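Local atomic coordinates of beta-galactosidase (Bacillus circulans, PDB entry 4MAD), a protein that probably hydrolyses terminal non-reducing beta-D-galactose residues in beta-D-galactosides, as a family 35 glycoside hydrolase with a (beta/alpha)8 barrel. Residues A[45-50]-A[561-566]; A[52-57]-A[345-350]; A[263-268]-A[326-331]. All coordinates share one frame; numbering follows the deposited sequence.

Interaction 1 of 3, residues A[45-50]-A[561-566]; sequences PEYWED and VPAPFL
Tyr47 overlaps the turn 562-564 with the outer end of its phenol, crossing the ring of Pro564 obliquely so that CZ of Tyr47 lies 4.0 Å from CD of Pro564. Its first torsion (chi1 -70°) sets CG anti to the carbonyl carbon and carries the ring across to the other segment. On the CE2 side, CE2 of Tyr47 is 4.3 Å from CB of Pro562; at the tip, OH of Tyr47 is 3.5 Å from CB of Ala563. Glu46 and the ring of Pro564 lie alongside each other, running opposite ways: the glutamate chain bends at chi2 (86°) and lays OE1 of Glu46 3.7 Å from CB of Pro564.

The contact joins segment 45-50, at the N-terminal end of helix 48-58 in the catalytic barrel, to the short 3-10 turn 563-565 of the galactose-binding domain. OD1 of Asp527 is hydrogen-bonded to both OH of Tyr47 and N of Ala563, so it bridges the two segments. A leucine in place of Tyr47, lacking the hydroxyl and the outer ring, would probably loosen the hold on Pro564 and leave Asp527 without this partner. With just 181 Å² buried and all direct contacts apolar or van der Waals, the chemistry implies a small domain interface in which a shared carboxylate supplies the polar link.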
loop_
_atom_site.group_PDB
_atom_site.type_symbol
_atom_site.label_atom_id
_atom_site.label_comp_id
_atom_site.label_asym_id
_atom_site.label_seq_id
_atom_site.Cartn_x
_atom_site.Cartn_y
_atom_site.Cartn_z
ATOM N N PRO A 45 6.086 -13.738 4.300
ATOM C CA PRO A 45 6.139 -14.309 5.641
ATOM C C PRO A 45 7.418 -15.058 5.984
ATOM O O PRO A 45 7.851 -15.059 7.094
ATOM C CB PRO A 45 4.941 -15.246 5.686
ATOM C CG PRO A 45 4.338 -15.196 4.440
ATOM C CD PRO A 45 4.856 -14.116 3.628
ATOM N N GLU A 46 8.050 -15.623 4.987
ATOM C CA GLU A 46 9.267 -16.390 5.175
ATOM C C GLU A 46 10.344 -15.520 5.818
ATOM O O GLU A 46 11.188 -16.004 6.485
ATOM C CB GLU A 46 9.734 -16.929 3.840
ATOM C CG GLU A 46 8.845 -18.008 3.344
ATOM C CD GLU A 46 7.636 -17.537 2.575
ATOM O OE1 GLU A 46 7.534 -16.381 2.260
ATOM O OE2 GLU A 46 6.837 -18.392 2.242
ATOM N N TYR A 47 10.242 -14.217 5.540
ATOM C CA TYR A 47 11.193 -13.220 5.985
ATOM C C TYR A 47 10.825 -12.403 7.245
ATOM O O TYR A 47 11.608 -11.630 7.721
ATOM C CB TYR A 47 11.565 -12.297 4.824
ATOM C CG TYR A 47 12.400 -12.888 3.710
ATOM C CD1 TYR A 47 13.245 -13.953 3.930
ATOM C CD2 TYR A 47 12.400 -12.333 2.463
ATOM C CE1 TYR A 47 14.003 -14.452 2.941
ATOM C CE2 TYR A 47 13.173 -12.826 1.475
ATOM C CZ TYR A 47 13.968 -13.899 1.705
ATOM O OH TYR A 47 14.788 -14.420 0.754
ATOM N N TRP A 48 9.661 -12.653 7.812
ATOM C CA TRP A 48 9.258 -11.857 8.938
ATOM C C TRP A 48 10.259 -11.992 10.098
ATOM O O TRP A 48 10.631 -11.044 10.712
ATOM C CB TRP A 48 7.845 -12.235 9.394
ATOM C CG TRP A 48 6.741 -11.807 8.536
ATOM C CD1 TRP A 48 6.749 -10.829 7.589
ATOM C CD2 TRP A 48 5.410 -12.312 8.547
ATOM N NE1 TRP A 48 5.541 -10.700 7.025
ATOM C CE2 TRP A 48 4.688 -11.602 7.589
ATOM C CE3 TRP A 48 4.752 -13.282 9.291
ATOM C CZ2 TRP A 48 3.350 -11.847 7.341
ATOM C CZ3 TRP A 48 3.452 -13.523 9.043
ATOM C CH2 TRP A 48 2.753 -12.816 8.080
ATOM N N GLU A 49 10.709 -13.193 10.371
ATOM C CA GLU A 49 11.642 -13.352 11.470
ATOM C C GLU A 49 12.933 -12.606 11.220
ATOM O O GLU A 49 13.474 -12.007 12.081
ATOM C CB GLU A 49 11.927 -14.817 11.732
ATOM C CG GLU A 49 12.869 -15.024 12.916
ATOM C CD GLU A 49 12.786 -16.399 13.523
ATOM O OE1 GLU A 49 12.297 -17.317 12.937
ATOM O OE2 GLU A 49 13.250 -16.564 14.614
ATOM N N ASP A 50 13.396 -12.635 10.003
ATOM C CA ASP A 50 14.647 -11.998 9.697
ATOM C C ASP A 50 14.545 -10.519 10.004
ATOM O O ASP A 50 15.387 -9.970 10.639
ATOM C CB ASP A 50 14.964 -12.152 8.222
ATOM C CG ASP A 50 16.237 -11.428 7.820
ATOM O OD1 ASP A 50 17.302 -11.913 8.138
ATOM O OD2 ASP A 50 16.173 -10.360 7.219
ATOM N N VAL A 561 12.346 -9.268 -6.307
ATOM C CA VAL A 561 11.868 -10.604 -6.287
ATOM C C VAL A 561 12.372 -11.360 -5.054
ATOM O O VAL A 561 13.466 -11.774 -5.024
ATOM C CB VAL A 561 12.376 -11.348 -7.510
ATOM C CG1 VAL A 561 11.794 -12.705 -7.579
ATOM C CG2 VAL A 561 12.156 -10.591 -8.746
ATOM N N PRO A 562 11.541 -11.561 -4.072
ATOM C CA PRO A 562 11.919 -12.355 -2.928
ATOM C C PRO A 562 12.206 -13.805 -3.313
ATOM O O PRO A 562 11.506 -14.360 -4.084
ATOM C CB PRO A 562 10.674 -12.301 -2.044
ATOM C CG PRO A 562 9.958 -11.172 -2.479
ATOM C CD PRO A 562 10.204 -11.017 -3.904
ATOM N N ALA A 563 13.169 -14.422 -2.665
ATOM C CA ALA A 563 13.521 -15.765 -3.048
ATOM C C ALA A 563 12.346 -16.745 -2.994
ATOM O O ALA A 563 12.278 -17.630 -3.800
ATOM C CB ALA A 563 14.612 -16.250 -2.213
ATOM N N PRO A 564 11.436 -16.587 -2.057
ATOM C CA PRO A 564 10.339 -17.550 -1.903
ATOM C C PRO A 564 9.417 -17.648 -3.097
ATOM O O PRO A 564 8.737 -18.604 -3.234
ATOM C CB PRO A 564 9.610 -17.026 -0.712
ATOM C CG PRO A 564 10.693 -16.479 0.130
ATOM C CD PRO A 564 11.588 -15.794 -0.838
ATOM N N PHE A 565 9.380 -16.597 -3.892
ATOM C CA PHE A 565 8.662 -16.555 -5.123
ATOM C C PHE A 565 9.258 -17.516 -6.190
ATOM O O PHE A 565 8.601 -17.911 -7.084
ATOM C CB PHE A 565 8.614 -15.131 -5.629
ATOM C CG PHE A 565 7.652 -14.218 -4.876
ATOM C CD1 PHE A 565 6.932 -14.647 -3.804
ATOM C CD2 PHE A 565 7.490 -12.921 -5.270
ATOM C CE1 PHE A 565 6.098 -13.810 -3.160
ATOM C CE2 PHE A 565 6.656 -12.116 -4.645
ATOM C CZ PHE A 565 5.968 -12.547 -3.578
ATOM N N LEU A 566 10.551 -17.751 -6.094
ATOM C CA LEU A 566 11.326 -18.635 -6.947
ATOM C C LEU A 566 11.393 -20.115 -6.496
ATOM O O LEU A 566 11.121 -20.433 -5.379
ATOM C CB LEU A 566 12.751 -18.118 -7.089
ATOM C CG LEU A 566 12.991 -16.760 -7.755
ATOM C CD1 LEU A 566 14.388 -16.255 -7.687
ATOM C CD2 LEU A 566 12.507 -16.794 -9.125
#

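Interaction 2 of 3, residues A[52-57]-A[345-350]; sequences LLKLKA and LNLPAP
Ala57 marks one end of the close-packed part of this contact, where its CB lies 4.0 Å from CD1 of Leu345 and equally 4.0 Å from CD2 of Leu347. The two leucines arrive by different torsions: Leu345 has CG anti to the backbone N (chi1 177°), whereas in Leu347 CG is anti to the carbonyl carbon (chi1 -70°). One methyl of each thus reaches the alanine, and CD1 of Leu345 also comes within 3.6 Å of O of Ala57. That carbonyl is hydrogen-bonded to Arg333; the same helix, 327-339, covers Leu345 with Tyr330 and Arg333 and Leu347 with Phe329 and Tyr330.

One helical turn back, the extended aliphatic chain of Lys54 crosses Leu347 at about a right angle, with CG of Lys54 4.1 Å from CD2 of Leu347. Leu53 packs as closely, its CB 4.0 Å from CG of Pro348. The loose side begins at Ala349 and Pro350, which are exposed and make no direct contact; here a water accepts from NZ of Lys54 and donates to O of Ala349, each at 2.8 Å. The irregular linker 345-350, which leads from helix 327-339 to strand 357-366, lies along barrel helix 48-58. Lys54 NZ also has a salt bridge to Asp50 and a hydrogen bond to Gly323 O, so the chemistry implies apolar adhesion along the linker, with a well-satisfied ammonium linked to its backbone only through water.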
loop_
_atom_site.group_PDB
_atom_site.type_symbol
_atom_site.label_atom_id
_atom_site.label_comp_id
_atom_site.label_asym_id
_atom_site.label_seq_id
_atom_site.Cartn_x
_atom_site.Cartn_y
_atom_site.Cartn_z
ATOM N N LEU A 52 12.378 -8.880 11.881
ATOM C CA LEU A 52 12.149 -8.631 13.286
ATOM C C LEU A 52 13.425 -8.786 14.113
ATOM O O LEU A 52 13.663 -8.025 14.949
ATOM C CB LEU A 52 11.045 -9.520 13.841
ATOM C CG LEU A 52 9.702 -9.190 13.232
ATOM C CD1 LEU A 52 8.691 -10.224 13.383
ATOM C CD2 LEU A 52 9.239 -7.882 13.759
ATOM N N LEU A 53 14.239 -9.774 13.789
ATOM C CA LEU A 53 15.485 -9.990 14.468
ATOM C C LEU A 53 16.384 -8.784 14.293
ATOM O O LEU A 53 17.084 -8.392 15.198
ATOM C CB LEU A 53 16.163 -11.216 13.885
ATOM C CG LEU A 53 15.644 -12.551 14.356
ATOM C CD1 LEU A 53 16.185 -13.627 13.607
ATOM C CD2 LEU A 53 15.876 -12.753 15.765
ATOM N N LYS A 54 16.346 -8.225 13.098
ATOM C CA LYS A 54 17.103 -7.014 12.799
ATOM C C LYS A 54 16.652 -5.792 13.623
ATOM O O LYS A 54 17.431 -5.055 14.136
ATOM C CB LYS A 54 17.113 -6.709 11.312
ATOM C CG LYS A 54 17.998 -7.649 10.522
ATOM C CD LYS A 54 17.727 -7.773 9.052
ATOM C CE LYS A 54 18.787 -8.536 8.373
ATOM N NZ LYS A 54 18.551 -8.911 7.025
ATOM N N LEU A 55 15.372 -5.612 13.761
ATOM C CA LEU A 55 14.892 -4.521 14.566
ATOM C C LEU A 55 15.297 -4.701 16.035
ATOM O O LEU A 55 15.748 -3.813 16.658
ATOM C CB LEU A 55 13.386 -4.386 14.443
ATOM C CG LEU A 55 12.793 -4.207 13.042
ATOM C CD1 LEU A 55 11.338 -3.877 13.167
ATOM C CD2 LEU A 55 13.495 -3.178 12.291
ATOM N N LYS A 56 15.173 -5.906 16.534
ATOM C CA LYS A 56 15.507 -6.132 17.906
ATOM C C LYS A 56 16.956 -5.814 18.063
ATOM O O LYS A 56 17.314 -5.207 18.983
ATOM C CB LYS A 56 15.222 -7.559 18.310
ATOM C CG LYS A 56 15.669 -7.892 19.658
ATOM C CD LYS A 56 14.796 -7.369 20.694
ATOM C CE LYS A 56 14.830 -8.182 21.984
ATOM N NZ LYS A 56 14.314 -7.457 23.128
ATOM N N ALA A 57 17.779 -6.213 17.124
ATOM C CA ALA A 57 19.199 -5.972 17.162
ATOM C C ALA A 57 19.517 -4.480 17.178
ATOM O O ALA A 57 20.470 -4.069 17.762
ATOM C CB ALA A 57 19.853 -6.617 16.034
ATOM N N LEU A 345 25.841 -6.432 19.481
ATOM C CA LEU A 345 25.062 -6.543 18.279
ATOM C C LEU A 345 25.319 -7.887 17.678
ATOM O O LEU A 345 26.439 -8.286 17.526
ATOM C CB LEU A 345 25.465 -5.442 17.316
ATOM C CG LEU A 345 24.878 -5.313 15.934
ATOM C CD1 LEU A 345 23.471 -4.984 16.044
ATOM C CD2 LEU A 345 25.610 -4.221 15.264
ATOM N N ASN A 346 24.254 -8.585 17.362
ATOM C CA ASN A 346 24.329 -9.871 16.724
ATOM C C ASN A 346 23.285 -9.954 15.619
ATOM O O ASN A 346 22.117 -10.002 15.880
ATOM C CB ASN A 346 24.097 -10.911 17.804
ATOM C CG ASN A 346 24.038 -12.301 17.293
ATOM O OD1 ASN A 346 24.870 -12.748 16.547
ATOM N ND2 ASN A 346 23.055 -13.008 17.742
ATOM N N LEU A 347 23.720 -9.914 14.382
ATOM C CA LEU A 347 22.791 -9.960 13.293
ATOM C C LEU A 347 22.701 -11.350 12.700
ATOM O O LEU A 347 23.618 -12.077 12.730
ATOM C CB LEU A 347 23.177 -8.967 12.219
ATOM C CG LEU A 347 23.030 -7.476 12.484
ATOM C CD1 LEU A 347 23.827 -6.658 11.582
ATOM C CD2 LEU A 347 21.616 -7.060 12.449
ATOM N N PRO A 348 21.596 -11.632 12.053
ATOM C CA PRO A 348 21.474 -12.829 11.261
ATOM C C PRO A 348 22.436 -12.774 10.097
ATOM O O PRO A 348 22.866 -11.734 9.746
ATOM C CB PRO A 348 20.065 -12.724 10.714
ATOM C CG PRO A 348 19.389 -11.843 11.543
ATOM C CD PRO A 348 20.338 -10.888 12.077
ATOM N N ALA A 349 22.737 -13.915 9.508
ATOM C CA ALA A 349 23.557 -13.944 8.306
ATOM C C ALA A 349 22.820 -13.224 7.202
ATOM O O ALA A 349 21.666 -13.468 7.024
ATOM C CB ALA A 349 23.760 -15.343 7.870
ATOM N N PRO A 350 23.499 -12.428 6.421
ATOM C CA PRO A 350 22.785 -11.702 5.379
ATOM C C PRO A 350 22.135 -12.624 4.346
ATOM O O PRO A 350 22.624 -13.673 4.094
ATOM C CB PRO A 350 23.874 -10.895 4.717
ATOM C CG PRO A 350 24.855 -10.696 5.713
ATOM C CD PRO A 350 24.857 -11.919 6.562
HETATM O O HOH W 1 19.800 -11.413 7.232
#

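Interaction 3 of 3, residues A[263-268]-A[326-331]; sequences RSAESV and TEKFYA
Lys328 reaches across to 263-268 and takes part in three of the four residue pairs, its chain bent at chi3 (-129°). CG of Lys328 lies 4.0 Å from CA of Ala265, CE of Lys328 passes CG2 of Val268 at 4.0 Å, and the side chains of Lys328 and Val268 cross at about a right angle. The tightest approach is CE of Lys328 to O of Arg263, 3.0 Å. NZ of Lys328 is 3.3 Å from that same oxygen, but the angle is too poor for a hydrogen bond. Beside the lysine, CB of Ala265 and CB of Ala331 are 3.8 Å apart, their small size matching the close backbones: CA of Ala265 is 4.8 Å from CA of Lys328.

These are the first turns of helices 265-276 and 327-339, which follow the seventh and eighth strands of the (beta/alpha)8 barrel and pack on its outside. Ser264 and Thr326 are the N-cap residues: OG of Ser264 accepts from N of Ser267, and OG1 of Thr326 from N of Phe329. The ammonium of Lys328 is held by a salt bridge to Asp316 and a hydrogen bond to His250 O; Asp316 OD2 also accepts from N of Arg263, so one carboxylate positions both segments. Farther out, NE of Arg263 donates to OG of Ser267 at 2.9 Å, with the oxygen nearly in the guanidinium plane (9° out), while NH1 of Arg263 bonds to Gly224 O.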
loop_
_atom_site.group_PDB
_atom_site.type_symbol
_atom_site.label_atom_id
_atom_site.label_comp_id
_atom_site.label_asym_id
_atom_site.label_seq_id
_atom_site.Cartn_x
_atom_site.Cartn_y
_atom_site.Cartn_z
ATOM N N ARG A 263 16.925 10.619 3.349
ATOM C CA ARG A 263 17.328 11.525 4.402
ATOM C C ARG A 263 18.543 10.940 5.100
ATOM O O ARG A 263 18.527 9.789 5.402
ATOM C CB ARG A 263 16.153 11.688 5.352
ATOM C CG ARG A 263 16.406 12.580 6.514
ATOM C CD ARG A 263 15.151 12.825 7.282
ATOM N NE ARG A 263 15.309 13.647 8.457
ATOM C CZ ARG A 263 14.345 13.912 9.307
ATOM N NH1 ARG A 263 13.147 13.420 9.098
ATOM N NH2 ARG A 263 14.568 14.687 10.340
ATOM N N SER A 264 19.570 11.744 5.359
ATOM C CA SER A 264 20.821 11.259 5.906
ATOM C C SER A 264 20.744 10.787 7.337
ATOM O O SER A 264 19.940 11.224 8.043
ATOM C CB SER A 264 21.883 12.334 5.888
ATOM O OG SER A 264 21.530 13.366 6.715
ATOM N N ALA A 265 21.653 9.928 7.716
ATOM C CA ALA A 265 21.740 9.452 9.069
ATOM C C ALA A 265 21.965 10.630 9.999
ATOM O O ALA A 265 21.345 10.741 11.006
ATOM C CB ALA A 265 22.824 8.538 9.166
ATOM N N GLU A 266 22.764 11.582 9.560
ATOM C CA GLU A 266 23.080 12.731 10.377
ATOM C C GLU A 266 21.822 13.489 10.695
ATOM O O GLU A 266 21.573 13.881 11.785
ATOM C CB GLU A 266 24.003 13.645 9.617
ATOM C CG GLU A 266 25.410 13.171 9.599
ATOM C CD GLU A 266 25.782 12.255 8.419
ATOM O OE1 GLU A 266 24.926 11.744 7.738
ATOM O OE2 GLU A 266 26.974 12.068 8.202
ATOM N N SER A 267 21.017 13.655 9.682
ATOM C CA SER A 267 19.745 14.336 9.860
ATOM C C SER A 267 18.804 13.579 10.800
ATOM O O SER A 267 18.310 14.115 11.711
ATOM C CB SER A 267 19.015 14.573 8.535
ATOM O OG SER A 267 17.771 15.137 8.705
ATOM N N VAL A 268 18.679 12.297 10.583
ATOM C CA VAL A 268 17.833 11.509 11.420
ATOM C C VAL A 268 18.285 11.558 12.865
ATOM O O VAL A 268 17.523 11.714 13.735
ATOM C CB VAL A 268 17.846 10.102 10.953
ATOM C CG1 VAL A 268 17.237 9.205 11.939
ATOM C CG2 VAL A 268 17.139 10.038 9.700
ATOM N N THR A 326 21.605 -0.859 7.041
ATOM C CA THR A 326 21.993 0.346 6.359
ATOM C C THR A 326 22.844 1.216 7.261
ATOM O O THR A 326 22.952 0.954 8.385
ATOM C CB THR A 326 20.791 1.153 6.050
ATOM O OG1 THR A 326 20.141 1.491 7.264
ATOM C CG2 THR A 326 19.838 0.386 5.127
ATOM N N GLU A 327 23.391 2.289 6.738
ATOM C CA GLU A 327 24.119 3.237 7.551
ATOM C C GLU A 327 23.201 3.875 8.633
ATOM O O GLU A 327 23.615 4.046 9.731
ATOM C CB GLU A 327 24.782 4.306 6.686
ATOM C CG GLU A 327 26.071 3.833 6.032
ATOM C CD GLU A 327 26.652 4.798 4.989
ATOM O OE1 GLU A 327 26.502 6.013 5.104
ATOM O OE2 GLU A 327 27.262 4.293 4.027
ATOM N N LYS A 328 21.946 4.155 8.288
ATOM C CA LYS A 328 21.013 4.713 9.218
ATOM C C LYS A 328 20.833 3.777 10.401
ATOM O O LYS A 328 20.835 4.194 11.520
ATOM C CB LYS A 328 19.683 4.900 8.551
ATOM C CG LYS A 328 19.362 6.252 8.402
ATOM C CD LYS A 328 17.921 6.442 8.052
ATOM C CE LYS A 328 17.845 7.303 6.885
ATOM N NZ LYS A 328 16.453 7.497 6.601
ATOM N N PHE A 329 20.785 2.489 10.127
ATOM C CA PHE A 329 20.580 1.502 11.163
ATOM C C PHE A 329 21.685 1.570 12.225
ATOM O O PHE A 329 21.399 1.668 13.366
ATOM C CB PHE A 329 20.600 0.132 10.517
ATOM C CG PHE A 329 20.554 -1.050 11.473
ATOM C CD1 PHE A 329 19.404 -1.751 11.673
ATOM C CD2 PHE A 329 21.663 -1.489 12.106
ATOM C CE1 PHE A 329 19.378 -2.818 12.508
ATOM C CE2 PHE A 329 21.605 -2.578 12.933
ATOM C CZ PHE A 329 20.468 -3.224 13.114
ATOM N N TYR A 330 22.931 1.582 11.796
ATOM C CA TYR A 330 24.034 1.714 12.750
ATOM C C TYR A 330 24.013 3.039 13.505
ATOM O O TYR A 330 24.319 3.114 14.641
ATOM C CB TYR A 330 25.365 1.474 12.067
ATOM C CG TYR A 330 25.526 0.046 11.638
ATOM C CD1 TYR A 330 25.680 -0.959 12.565
ATOM C CD2 TYR A 330 25.483 -0.305 10.334
ATOM C CE1 TYR A 330 25.825 -2.253 12.185
ATOM C CE2 TYR A 330 25.634 -1.562 9.954
ATOM C CZ TYR A 330 25.798 -2.547 10.869
ATOM O OH TYR A 330 25.928 -3.800 10.420
ATOM N N ALA A 331 23.671 4.087 12.800
ATOM C CA ALA A 331 23.652 5.403 13.367
ATOM C C ALA A 331 22.624 5.527 14.504
ATOM O O ALA A 331 22.908 6.088 15.534
ATOM C CB ALA A 331 23.374 6.411 12.312
#

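From the N terminus, helix 48-58 comes first and serves two contacts: segment 45-50, at its N-terminal end, enters interaction 1 and its later turns interaction 2. Interaction 3 closes the shortest loop, between 263-268 and 326-331; it is nested inside the loop of interaction 2, itself nested inside that of interaction 1, and none cross. Interactions 2 and 3 have centres 17 Å apart and touch where Phe329 and Tyr330 meet Leu347, placing helix 327-339 between the two contacts. Interactions 1 and 2 touch through Asp50 and Pro348. Together they tie neighbouring barrel helices to each other, to the linker that follows helix 327-339, and to the galactose-binding domain.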